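Local coordinates for YjbQ family protein (Aeropyrum pernix, PDB 2P6H) that is of unknown function and belongs to the uncharacterised YjbQ (UPF0047) family, at residues I114-M119 and R123-N128. Residues are numbered along the deposited sequence; the frame is centred on the assembly and turned at random.
Sequences ILFVEM and RERTVN. With SO4 (sulfate ion), chain C.
Glu118 and Arg125 form a buried, side-on salt bridge between two layers of a beta sandwich-like core: strand 113-118 is the middle strand of a three-stranded antiparallel sheet, and strand 124-133 belongs to the five-stranded sheet facing it. The short segments run roughly antiparallel, at 143°, with axes 9.7 Å apart, so contact across the gap is made mainly by side chains. Arg125 NE reaches Glu118 OE2 at 2.7 Å and Arg125 NH2 reaches Glu118 OE1 at 2.8 Å; both bonds are nearly straight and both oxygens use their syn lone pairs. Carboxylate and guanidinium planes lie only 23° apart, so the pair is close to a flat, two-pronged ring. Beside it, Phe116 projects across the gap with CG anti to its backbone nitrogen (chi1 -175°) and pushes its CZ against the aliphatic start of Arg125, 3.3 Å from Arg125 CB. Val127 CG2 meets the same ring at its edge, 3.7 Å from Phe116 CD2. A bend at chi2 turns the Arg125 chain from the phenyl ring to the carboxylate. Arg123 CD rests on one face of the Arg125 guanidinium, 3.5 Å from its plane, while the polar end of Arg123 pairs with Asp120. Further out, Thr10 OG1 bonds to Glu118 OE2, Asp120 N to Glu118 OE1 and Thr45 OG1 to Arg125 NH2, so the buried charges have several partners and the guanidinium is held against rotation. That leaves NH1 directed to a sulfate, most likely acquired during crystallisation, which Thr44 and Thr45 also bind through their hydroxyls; the site is consistent with an anion pocket. Arg125 NH1 donates to sulfate O3 at 2.9 Å.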
ATOM      1  N   ILE A 114       5.289   5.854  12.255  1.00 22.41           N
ATOM      2  CA  ILE A 114       5.797   4.760  11.439  1.00 23.51           C
ATOM      3  C   ILE A 114       5.860   3.513  12.282  1.00 23.05           C
ATOM      4  O   ILE A 114       6.643   3.403  13.217  1.00 22.63           O
ATOM      5  CB  ILE A 114       7.207   5.088  10.908  1.00 24.36           C
ATOM      6  CG1 ILE A 114       7.169   6.399  10.119  1.00 26.44           C
ATOM      7  CG2 ILE A 114       7.671   3.974   9.949  1.00 22.42           C
ATOM      8  CD1 ILE A 114       8.477   7.081   9.719  1.00 27.38           C
ATOM      9  N   LEU A 115       5.034   2.535  11.946  1.00 20.41           N
ATOM     10  CA  LEU A 115       4.972   1.316  12.734  1.00 21.55           C
ATOM     11  C   LEU A 115       5.529   0.081  12.042  1.00 22.49           C
ATOM     12  O   LEU A 115       5.130  -0.252  10.926  1.00 20.91           O
ATOM     13  CB  LEU A 115       3.516   1.036  13.126  1.00 22.57           C
ATOM     14  CG  LEU A 115       2.795   2.226  13.778  1.00 23.88           C
ATOM     15  CD1 LEU A 115       1.342   1.894  14.024  1.00 20.53           C
ATOM     16  CD2 LEU A 115       3.487   2.583  15.091  1.00 21.39           C
ATOM     17  N   PHE A 116       6.459  -0.594  12.709  1.00 22.17           N
ATOM     18  CA  PHE A 116       7.021  -1.829  12.187  1.00 23.21           C
ATOM     19  C   PHE A 116       6.042  -2.899  12.664  1.00 22.80           C
ATOM     20  O   PHE A 116       5.708  -2.963  13.851  1.00 23.71           O
ATOM     21  CB  PHE A 116       8.397  -2.122  12.787  1.00 22.92           C
ATOM     22  CG  PHE A 116       9.062  -3.329  12.184  1.00 23.31           C
ATOM     23  CD1 PHE A 116       8.770  -4.603  12.653  1.00 20.67           C
ATOM     24  CD2 PHE A 116       9.963  -3.192  11.129  1.00 22.22           C
ATOM     25  CE1 PHE A 116       9.361  -5.728  12.084  1.00 21.94           C
ATOM     26  CE2 PHE A 116      10.565  -4.314  10.549  1.00 23.11           C
ATOM     27  CZ  PHE A 116      10.263  -5.583  11.028  1.00 22.12           C
ATOM     28  N   VAL A 117       5.575  -3.725  11.739  1.00 21.75           N
ATOM     29  CA  VAL A 117       4.646  -4.781  12.092  1.00 21.17           C
ATOM     30  C   VAL A 117       5.295  -6.140  11.945  1.00 20.76           C
ATOM     31  O   VAL A 117       5.476  -6.658  10.851  1.00 20.37           O
ATOM     32  CB  VAL A 117       3.479  -4.712  11.131  1.00 20.36           C
ATOM     33  CG1 VAL A 117       2.428  -5.754  11.508  1.00 20.49           C
ATOM     34  CG2 VAL A 117       2.854  -3.329  11.172  1.00 22.06           C
ATOM     35  N   GLU A 118       5.691  -6.727  13.073  1.00 22.28           N
ATOM     36  CA  GLU A 118       6.333  -8.049  13.097  1.00 22.77           C
ATOM     37  C   GLU A 118       5.259  -9.137  13.160  1.00 23.90           C
ATOM     38  O   GLU A 118       4.345  -9.070  13.989  1.00 22.64           O
ATOM     39  CB  GLU A 118       7.251  -8.163  14.325  1.00 24.56           C
ATOM     40  CG  GLU A 118       7.872  -9.539  14.558  1.00 27.12           C
ATOM     41  CD  GLU A 118       8.763  -9.984  13.411  1.00 27.27           C
ATOM     42  OE1 GLU A 118       8.227 -10.472  12.391  1.00 28.60           O
ATOM     43  OE2 GLU A 118       9.997  -9.838  13.522  1.00 28.46           O
ATOM     44  N   MET A 119       5.359 -10.136  12.287  1.00 21.31           N
ATOM     45  CA  MET A 119       4.381 -11.214  12.286  1.00 23.73           C
ATOM     46  C   MET A 119       5.037 -12.587  12.418  1.00 23.93           C
ATOM     47  O   MET A 119       4.350 -13.613  12.472  1.00 23.76           O
ATOM     48  CB  MET A 119       3.510 -11.127  11.026  1.00 22.70           C
ATOM     49  CG  MET A 119       2.628  -9.878  11.045  1.00 23.68           C
ATOM     50  SD  MET A 119       1.729  -9.523   9.538  1.00 23.55           S
ATOM     51  CE  MET A 119       2.950  -8.579   8.629  1.00 23.79           C
ATOM     52  N   ARG A 123      12.639 -11.729  16.134  1.00 33.75           N
ATOM     53  CA  ARG A 123      13.727 -11.681  15.148  1.00 34.97           C
ATOM     54  C   ARG A 123      14.427 -10.322  15.153  1.00 34.89           C
ATOM     55  O   ARG A 123      13.908  -9.326  15.639  1.00 35.12           O
ATOM     56  CB  ARG A 123      13.157 -11.906  13.740  1.00 35.02           C
ATOM     57  CG  ARG A 123      12.699 -13.333  13.443  1.00 37.40           C
ATOM     58  CD  ARG A 123      12.344 -13.490  11.960  1.00 38.20           C
ATOM     59  NE  ARG A 123      11.648 -14.753  11.675  1.00 39.09           N
ATOM     60  CZ  ARG A 123      12.366 -15.891  11.550  1.00 41.48           C
ATOM     61  NH1 ARG A 123      13.680 -15.910  11.715  1.00 41.66           N
ATOM     62  NH2 ARG A 123      11.721 -17.032  11.259  1.00 40.74           N
ATOM     63  N   GLU A 124      15.634 -10.317  14.603  1.00 35.85           N
ATOM     64  CA  GLU A 124      16.342  -9.086  14.477  1.00 35.77           C
ATOM     65  C   GLU A 124      16.064  -8.628  13.060  1.00 33.31           C
ATOM     66  O   GLU A 124      16.591  -9.162  12.093  1.00 34.15           O
ATOM     67  CB  GLU A 124      17.863  -9.317  14.780  1.00 39.95           C
ATOM     68  CG  GLU A 124      18.765  -8.347  14.018  1.00 46.07           C
ATOM     69  CD  GLU A 124      19.532  -7.511  15.014  1.00 50.29           C
ATOM     70  OE1 GLU A 124      18.922  -7.059  15.981  1.00 52.59           O
ATOM     71  OE2 GLU A 124      20.733  -7.337  14.841  1.00 51.12           O
ATOM     72  N   ARG A 125      15.171  -7.651  12.975  1.00 30.73           N
ATOM     73  CA  ARG A 125      14.714  -7.150  11.687  1.00 29.12           C
ATOM     74  C   ARG A 125      15.432  -5.900  11.182  1.00 28.92           C
ATOM     75  O   ARG A 125      16.181  -5.268  11.916  1.00 28.63           O
ATOM     76  CB  ARG A 125      13.223  -6.888  11.772  1.00 27.82           C
ATOM     77  CG  ARG A 125      12.396  -8.094  12.148  1.00 27.09           C
ATOM     78  CD  ARG A 125      12.504  -9.232  11.126  1.00 26.42           C
ATOM     79  NE  ARG A 125      11.275 -10.018  11.142  1.00 25.92           N
ATOM     80  CZ  ARG A 125      10.901 -10.839  10.166  1.00 23.44           C
ATOM     81  NH1 ARG A 125      11.678 -10.997   9.093  1.00 23.36           N
ATOM     82  NH2 ARG A 125       9.716 -11.452  10.221  1.00 23.02           N
ATOM     83  N   THR A 126      15.207  -5.564   9.917  1.00 28.15           N
ATOM     84  CA  THR A 126      15.837  -4.405   9.270  1.00 28.03           C
ATOM     85  C   THR A 126      14.817  -3.474   8.629  1.00 28.03           C
ATOM     86  O   THR A 126      13.799  -3.897   8.095  1.00 28.02           O
ATOM     87  CB  THR A 126      16.784  -4.895   8.183  1.00 29.56           C
ATOM     88  OG1 THR A 126      17.810  -5.690   8.782  1.00 30.39           O
ATOM     89  CG2 THR A 126      17.432  -3.698   7.479  1.00 30.02           C
ATOM     90  N   VAL A 127      15.097  -2.163   8.749  1.00 27.02           N
ATOM     91  CA  VAL A 127      14.312  -1.166   8.036  1.00 27.35           C
ATOM     92  C   VAL A 127      15.258  -0.377   7.182  1.00 28.61           C
ATOM     93  O   VAL A 127      16.271   0.128   7.663  1.00 27.57           O
ATOM     94  CB  VAL A 127      13.682  -0.197   9.042  1.00 26.74           C
ATOM     95  CG1 VAL A 127      12.993   0.951   8.286  1.00 26.32           C
ATOM     96  CG2 VAL A 127      12.663  -0.900   9.905  1.00 26.69           C
ATOM     97  N   ASN A 128      14.955  -0.349   5.885  1.00 27.46           N
ATOM     98  CA  ASN A 128      15.816   0.369   4.984  1.00 29.22           C
ATOM     99  C   ASN A 128      15.213   1.747   4.692  1.00 31.04           C
ATOM    100  O   ASN A 128      14.004   1.932   4.731  1.00 30.60           O
ATOM    101  CB  ASN A 128      15.918  -0.447   3.673  1.00 28.94           C
ATOM    102  CG  ASN A 128      16.751  -1.698   3.882  1.00 30.77           C
ATOM    103  OD1 ASN A 128      16.564  -2.719   3.229  1.00 32.25           O
ATOM    104  ND2 ASN A 128      17.726  -1.598   4.810  1.00 28.06           N
TER
HETATM  105  S   SO4 C 501      11.729 -12.815   5.581  1.00 30.33           S
HETATM  106  O1  SO4 C 501      11.380 -14.271   5.927  1.00 31.44           O
HETATM  107  O2  SO4 C 501      13.136 -12.488   5.812  1.00 33.10           O
HETATM  108  O3  SO4 C 501      10.958 -11.886   6.403  1.00 29.67           O
HETATM  109  O4  SO4 C 501      11.432 -12.540   4.181  1.00 29.04           O